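Local coordinates for AT-rich interactive domain-containing protein 4 (Arabidopsis thaliana, PDB 6LQF), which binds DNA and a methylated histone H3 tail through its ARID-PHD cassette, probably in gene regulation, at residues Leu66-Phe79 with Tyr115-Val129. Sequence-based numbering, arbitrary orientation.
Sequences LFNLYREVVSRGGF and YETYLLEYEYAHDDV. With ZN (zinc ion), chain E.
With chi1 near -165° at Tyr-115 and likewise close to trans at Tyr-70, both rings swing anti to their backbone nitrogens and into the seam between helix 66-74 and the chain running through helices 107-118 and 120-124. This is core packing of the mainly helical ARID domain; the short helical axes of 66-74 and 120-124 cross at -52°. Tyr-115 is a knob in the hole formed by Leu-69, Tyr-70, Val-73 and Val-74: its CE2 lies 3.6 Å from Val-73 CB, while Leu-69 CG meets the ring edge. Phe-79 lies nearly parallel to the Tyr-115 ring but slid aside, so overlap is slight although their CD1 atoms are 3.5 Å apart.

Past the ring, Tyr-115 OH donates to the anti lone pair of Glu-123 OE1 at 2.7 Å. The same oxygen receives Phe-79 N on its syn side at 3.0 Å, so two donors fix this buried carboxylate against Gly-78 and Phe-79, just after helix 66-74. That helix closes in a Schellman motif with Gly-77 as C-prime residue; at Gly-78 a CB would clash with Glu-123 OE2. With an alanine at Tyr-115, the hole on helix 66-74 would probably stand unfilled and Glu-123 OE1 would lose one of its two donors.

Tyr-70 extends toward the zinc site. The edge of Tyr-122 points at its face in an offset edge-to-face pair, with planes at 80°. Tyr-122 OH is hydrogen-bonded to Asp-32 OD2, itself a zinc ligand together with His-14, Cys-16 and His-126. Asp-128 OD1 forms a salt bridge with Arg-18, while OD2 accepts from Tyr-70 OH at 2.6 Å through the anti lone pair; a water donating to Tyr-70 OH also donates to Glu-123 O and accepts from Asp-128 N.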
loop_
_atom_site.group_PDB
_atom_site.type_symbol
_atom_site.label_atom_id
_atom_site.label_comp_id
_atom_site.label_asym_id
_atom_site.label_seq_id
_atom_site.Cartn_x
_atom_site.Cartn_y
_atom_site.Cartn_z
ATOM N N LEU A 66 -3.186 -8.707 5.757
ATOM C CA LEU A 66 -2.345 -7.585 6.217
ATOM C C LEU A 66 -1.121 -7.381 5.361
ATOM O O LEU A 66 -0.630 -6.242 5.223
ATOM C CB LEU A 66 -1.885 -7.811 7.672
ATOM C CG LEU A 66 -2.941 -7.732 8.717
ATOM C CD1 LEU A 66 -2.352 -8.274 10.015
ATOM C CD2 LEU A 66 -3.295 -6.265 8.919
ATOM N N PHE A 67 -0.593 -8.469 4.767
ATOM C CA PHE A 67 0.609 -8.330 3.941
ATOM C C PHE A 67 0.387 -7.460 2.717
ATOM O O PHE A 67 1.180 -6.526 2.435
ATOM C CB PHE A 67 1.038 -9.736 3.520
ATOM C CG PHE A 67 2.324 -9.796 2.757
ATOM C CD1 PHE A 67 3.485 -9.188 3.221
ATOM C CD2 PHE A 67 2.375 -10.506 1.576
ATOM C CE1 PHE A 67 4.691 -9.312 2.506
ATOM C CE2 PHE A 67 3.590 -10.611 0.873
ATOM C CZ PHE A 67 4.722 -10.047 1.374
ATOM N N ASN A 68 -0.707 -7.718 1.998
ATOM C CA ASN A 68 -0.922 -6.911 0.797
ATOM C C ASN A 68 -1.431 -5.533 1.166
ATOM O O ASN A 68 -1.089 -4.572 0.470
ATOM C CB ASN A 68 -1.855 -7.617 -0.159
ATOM C CG ASN A 68 -1.128 -8.753 -0.874
ATOM O OD1 ASN A 68 -0.100 -8.481 -1.535
ATOM N ND2 ASN A 68 -1.565 -9.985 -0.697
ATOM N N LEU A 69 -2.185 -5.394 2.282
ATOM C CA LEU A 69 -2.615 -4.067 2.726
ATOM C C LEU A 69 -1.359 -3.217 2.995
ATOM O O LEU A 69 -1.244 -2.037 2.545
ATOM C CB LEU A 69 -3.476 -4.218 4.015
ATOM C CG LEU A 69 -3.777 -2.924 4.793
ATOM C CD1 LEU A 69 -4.507 -1.979 3.848
ATOM C CD2 LEU A 69 -4.680 -3.230 6.025
ATOM N N TYR A 70 -0.403 -3.790 3.719
ATOM C CA TYR A 70 0.834 -3.073 4.061
ATOM C C TYR A 70 1.627 -2.712 2.818
ATOM O O TYR A 70 2.005 -1.559 2.662
ATOM C CB TYR A 70 1.694 -3.924 4.980
ATOM C CG TYR A 70 2.932 -3.193 5.466
ATOM C CD1 TYR A 70 2.826 -2.190 6.451
ATOM C CD2 TYR A 70 4.202 -3.560 5.009
ATOM C CE1 TYR A 70 3.950 -1.570 6.928
ATOM C CE2 TYR A 70 5.359 -2.922 5.490
ATOM C CZ TYR A 70 5.212 -1.963 6.479
ATOM O OH TYR A 70 6.351 -1.334 6.972
ATOM N N ARG A 71 1.831 -3.686 1.912
ATOM C CA ARG A 71 2.663 -3.422 0.707
ATOM C C ARG A 71 2.055 -2.310 -0.143
ATOM O O ARG A 71 2.794 -1.425 -0.633
ATOM C CB ARG A 71 2.839 -4.683 -0.117
ATOM C CG ARG A 71 3.722 -5.681 0.638
ATOM C CD ARG A 71 4.253 -6.792 -0.191
ATOM N NE ARG A 71 3.198 -7.571 -0.782
ATOM C CZ ARG A 71 3.428 -8.569 -1.636
ATOM N NH1 ARG A 71 4.682 -8.863 -1.990
ATOM N NH2 ARG A 71 2.417 -9.268 -2.141
ATOM N N GLU A 72 0.731 -2.320 -0.289
ATOM C CA GLU A 72 0.124 -1.325 -1.160
ATOM C C GLU A 72 0.204 0.076 -0.553
ATOM O O GLU A 72 0.361 1.096 -1.270
ATOM C CB GLU A 72 -1.327 -1.665 -1.456
ATOM C CG GLU A 72 -1.478 -2.920 -2.328
ATOM C CD GLU A 72 -0.612 -2.911 -3.611
ATOM O OE1 GLU A 72 -0.504 -1.847 -4.264
ATOM O OE2 GLU A 72 -0.036 -3.973 -4.012
ATOM N N VAL A 73 0.142 0.185 0.751
ATOM C CA VAL A 73 0.181 1.500 1.395
ATOM C C VAL A 73 1.599 2.033 1.481
ATOM O O VAL A 73 1.822 3.230 1.129
ATOM C CB VAL A 73 -0.443 1.443 2.810
ATOM C CG1 VAL A 73 -0.161 2.764 3.597
ATOM C CG2 VAL A 73 -1.945 1.236 2.662
ATOM N N VAL A 74 2.576 1.182 1.821
ATOM C CA VAL A 74 3.910 1.767 1.998
ATOM C C VAL A 74 4.514 2.082 0.622
ATOM O O VAL A 74 5.314 3.018 0.502
ATOM C CB VAL A 74 4.861 0.924 2.829
ATOM C CG1 VAL A 74 4.242 0.761 4.230
ATOM C CG2 VAL A 74 5.109 -0.477 2.199
ATOM N N SER A 75 4.110 1.347 -0.424
ATOM C CA SER A 75 4.625 1.641 -1.797
ATOM C C SER A 75 4.142 3.000 -2.281
ATOM O O SER A 75 4.753 3.564 -3.216
ATOM C CB SER A 75 4.209 0.562 -2.760
ATOM O OG SER A 75 2.832 0.584 -3.028
ATOM N N ARG A 76 3.083 3.530 -1.660
ATOM C CA ARG A 76 2.540 4.842 -2.035
ATOM C C ARG A 76 2.906 5.958 -1.066
ATOM O O ARG A 76 2.400 7.096 -1.177
ATOM C CB ARG A 76 1.031 4.764 -2.173
ATOM C CG ARG A 76 0.658 3.899 -3.395
ATOM C CD ARG A 76 -0.813 3.699 -3.477
ATOM N NE ARG A 76 -1.198 3.067 -4.741
ATOM C CZ ARG A 76 -1.188 1.756 -4.952
ATOM N NH1 ARG A 76 -0.792 0.927 -4.002
ATOM N NH2 ARG A 76 -1.566 1.265 -6.123
ATOM N N GLY A 77 3.845 5.694 -0.165
ATOM C CA GLY A 77 4.312 6.742 0.710
ATOM C C GLY A 77 3.829 6.632 2.132
ATOM O O GLY A 77 4.156 7.504 2.933
ATOM N N GLY A 78 3.082 5.580 2.473
ATOM C CA GLY A 78 2.689 5.370 3.873
ATOM C C GLY A 78 1.326 5.944 4.214
ATOM O O GLY A 78 0.690 6.621 3.388
ATOM N N PHE A 79 0.874 5.664 5.440
ATOM C CA PHE A 79 -0.480 5.987 5.860
ATOM C C PHE A 79 -0.828 7.466 5.819
ATOM O O PHE A 79 -1.972 7.811 5.552
ATOM C CB PHE A 79 -0.696 5.449 7.293
ATOM C CG PHE A 79 -2.124 5.544 7.766
ATOM C CD1 PHE A 79 -3.100 4.676 7.227
ATOM C CD2 PHE A 79 -2.494 6.472 8.727
ATOM C CE1 PHE A 79 -4.416 4.753 7.682
ATOM C CE2 PHE A 79 -3.826 6.565 9.161
ATOM C CZ PHE A 79 -4.774 5.669 8.640
ATOM N N TYR A 115 -5.601 -0.553 9.291
ATOM C CA TYR A 115 -4.207 -0.203 9.183
ATOM C C TYR A 115 -3.763 0.473 10.478
ATOM O O TYR A 115 -2.699 0.159 11.027
ATOM C CB TYR A 115 -3.983 0.735 7.986
ATOM C CG TYR A 115 -2.528 0.860 7.595
ATOM C CD1 TYR A 115 -1.647 1.726 8.278
ATOM C CD2 TYR A 115 -2.027 0.137 6.537
ATOM C CE1 TYR A 115 -0.317 1.849 7.907
ATOM C CE2 TYR A 115 -0.722 0.268 6.173
ATOM C CZ TYR A 115 0.126 1.112 6.848
ATOM O OH TYR A 115 1.446 1.198 6.449
ATOM N N GLU A 116 -4.584 1.397 10.977
ATOM C CA GLU A 116 -4.298 2.005 12.273
ATOM C C GLU A 116 -4.124 0.976 13.396
ATOM O O GLU A 116 -3.218 1.105 14.224
ATOM C CB GLU A 116 -5.423 2.961 12.653
ATOM C CG GLU A 116 -5.330 4.231 11.841
ATOM C CD GLU A 116 -6.472 5.193 12.099
ATOM O OE1 GLU A 116 -7.550 4.751 12.566
ATOM O OE2 GLU A 116 -6.289 6.394 11.823
ATOM N N THR A 117 -4.977 -0.043 13.451
ATOM C CA THR A 117 -4.892 -1.070 14.510
ATOM C C THR A 117 -3.619 -1.909 14.405
ATOM O O THR A 117 -2.910 -2.127 15.409
ATOM C CB THR A 117 -6.144 -1.964 14.398
ATOM O OG1 THR A 117 -7.305 -1.130 14.583
ATOM C CG2 THR A 117 -6.154 -3.122 15.455
ATOM N N TYR A 118 -3.332 -2.451 13.203
ATOM C CA TYR A 118 -2.320 -3.480 13.094
ATOM C C TYR A 118 -0.979 -2.992 12.589
ATOM O O TYR A 118 0.068 -3.610 12.868
ATOM C CB TYR A 118 -2.800 -4.608 12.159
ATOM C CG TYR A 118 -3.898 -5.452 12.733
ATOM C CD1 TYR A 118 -3.596 -6.476 13.637
ATOM C CD2 TYR A 118 -5.234 -5.236 12.376
ATOM C CE1 TYR A 118 -4.600 -7.260 14.182
ATOM C CE2 TYR A 118 -6.264 -6.036 12.901
ATOM C CZ TYR A 118 -5.922 -7.032 13.824
ATOM O OH TYR A 118 -6.915 -7.842 14.344
ATOM N N LEU A 119 -0.990 -1.899 11.772
ATOM C CA LEU A 119 0.182 -1.640 10.922
ATOM C C LEU A 119 0.802 -0.260 11.064
ATOM O O LEU A 119 1.955 -0.078 10.647
ATOM C CB LEU A 119 -0.205 -1.858 9.440
ATOM C CG LEU A 119 -0.580 -3.296 9.057
ATOM C CD1 LEU A 119 -1.128 -3.334 7.581
ATOM C CD2 LEU A 119 0.658 -4.146 9.220
ATOM N N LEU A 120 0.125 0.715 11.678
ATOM C CA LEU A 120 0.681 2.066 11.639
ATOM C C LEU A 120 1.964 2.229 12.469
ATOM O O LEU A 120 2.993 2.757 11.997
ATOM C CB LEU A 120 -0.382 3.040 12.095
ATOM C CG LEU A 120 0.078 4.471 11.990
ATOM C CD1 LEU A 120 0.545 4.873 10.592
ATOM C CD2 LEU A 120 -1.126 5.318 12.389
ATOM N N GLU A 121 1.926 1.735 13.716
ATOM C CA GLU A 121 3.140 1.757 14.522
ATOM C C GLU A 121 4.248 0.934 13.889
ATOM O O GLU A 121 5.407 1.313 13.888
ATOM C CB GLU A 121 2.841 1.230 15.934
ATOM C CG GLU A 121 1.878 2.166 16.644
ATOM C CD GLU A 121 1.512 1.716 18.051
ATOM O OE1 GLU A 121 1.829 0.559 18.447
ATOM O OE2 GLU A 121 0.923 2.565 18.760
ATOM N N TYR A 122 3.846 -0.204 13.332
ATOM C CA TYR A 122 4.828 -1.036 12.601
ATOM C C TYR A 122 5.481 -0.278 11.465
ATOM O O TYR A 122 6.699 -0.329 11.293
ATOM C CB TYR A 122 4.154 -2.306 12.091
ATOM C CG TYR A 122 5.110 -3.304 11.441
ATOM C CD1 TYR A 122 5.443 -3.201 10.066
ATOM C CD2 TYR A 122 5.640 -4.355 12.187
ATOM C CE1 TYR A 122 6.306 -4.066 9.488
ATOM C CE2 TYR A 122 6.508 -5.276 11.611
ATOM C CZ TYR A 122 6.835 -5.112 10.279
ATOM O OH TYR A 122 7.707 -5.996 9.695
ATOM N N GLU A 123 4.665 0.443 10.700
ATOM C CA GLU A 123 5.216 1.236 9.572
ATOM C C GLU A 123 6.276 2.227 10.079
ATOM O O GLU A 123 7.362 2.319 9.500
ATOM C CB GLU A 123 4.102 2.005 8.863
ATOM C CG GLU A 123 4.638 2.881 7.696
ATOM C CD GLU A 123 3.611 3.975 7.274
ATOM O OE1 GLU A 123 2.446 3.650 6.945
ATOM O OE2 GLU A 123 3.966 5.167 7.276
ATOM N N TYR A 124 5.945 2.945 11.161
ATOM C CA TYR A 124 6.900 3.926 11.687
ATOM C C TYR A 124 8.213 3.254 12.167
ATOM O O TYR A 124 9.295 3.842 12.112
ATOM C CB TYR A 124 6.290 4.702 12.847
ATOM C CG TYR A 124 5.057 5.560 12.541
ATOM C CD1 TYR A 124 4.752 5.984 11.257
ATOM C CD2 TYR A 124 4.163 5.879 13.567
ATOM C CE1 TYR A 124 3.609 6.788 11.015
ATOM C CE2 TYR A 124 3.039 6.650 13.338
ATOM C CZ TYR A 124 2.756 7.098 12.072
ATOM O OH TYR A 124 1.601 7.860 11.928
ATOM N N ALA A 125 8.104 2.022 12.670
ATOM C CA ALA A 125 9.307 1.340 13.180
ATOM C C ALA A 125 10.107 0.571 12.131
ATOM O O ALA A 125 11.077 -0.116 12.471
ATOM C CB ALA A 125 8.928 0.379 14.297
ATOM N N HIS A 126 9.712 0.662 10.863
ATOM C CA HIS A 126 10.455 -0.025 9.798
ATOM C C HIS A 126 10.821 0.956 8.696
ATOM O O HIS A 126 10.515 2.149 8.822
ATOM C CB HIS A 126 9.656 -1.217 9.277
ATOM C CG HIS A 126 9.567 -2.312 10.278
ATOM N ND1 HIS A 126 8.673 -2.274 11.333
ATOM C CD2 HIS A 126 10.318 -3.429 10.451
ATOM C CE1 HIS A 126 8.866 -3.337 12.101
ATOM N NE2 HIS A 126 9.863 -4.041 11.598
ATOM N N ASP A 127 11.528 0.477 7.679
ATOM C CA ASP A 127 12.027 1.379 6.626
ATOM C C ASP A 127 11.534 0.913 5.286
ATOM O O ASP A 127 12.309 0.765 4.330
ATOM C CB ASP A 127 13.545 1.444 6.661
ATOM C CG ASP A 127 14.055 2.023 7.956
ATOM O OD1 ASP A 127 13.659 3.165 8.299
ATOM O OD2 ASP A 127 14.822 1.314 8.647
ATOM N N ASP A 128 10.228 0.715 5.199
ATOM C CA ASP A 128 9.624 0.137 4.030
ATOM C C ASP A 128 8.918 1.135 3.129
ATOM O O ASP A 128 8.415 0.740 2.064
ATOM C CB ASP A 128 8.616 -0.915 4.456
ATOM C CG ASP A 128 9.236 -1.981 5.338
ATOM O OD1 ASP A 128 10.387 -2.390 5.066
ATOM O OD2 ASP A 128 8.550 -2.435 6.254
ATOM N N VAL A 129 8.825 2.389 3.555
ATOM C CA VAL A 129 8.018 3.373 2.788
ATOM C C VAL A 129 8.768 3.945 1.600
ATOM O O VAL A 129 9.932 4.343 1.752
ATOM C CB VAL A 129 7.549 4.522 3.707
ATOM C CG1 VAL A 129 6.884 5.637 2.899
ATOM C CG2 VAL A 129 6.588 3.933 4.748
HETATM ZN ZN ZN E . 10.624 -5.765 12.377
HETATM O O HOH W 1 7.880 1.085 7.063
#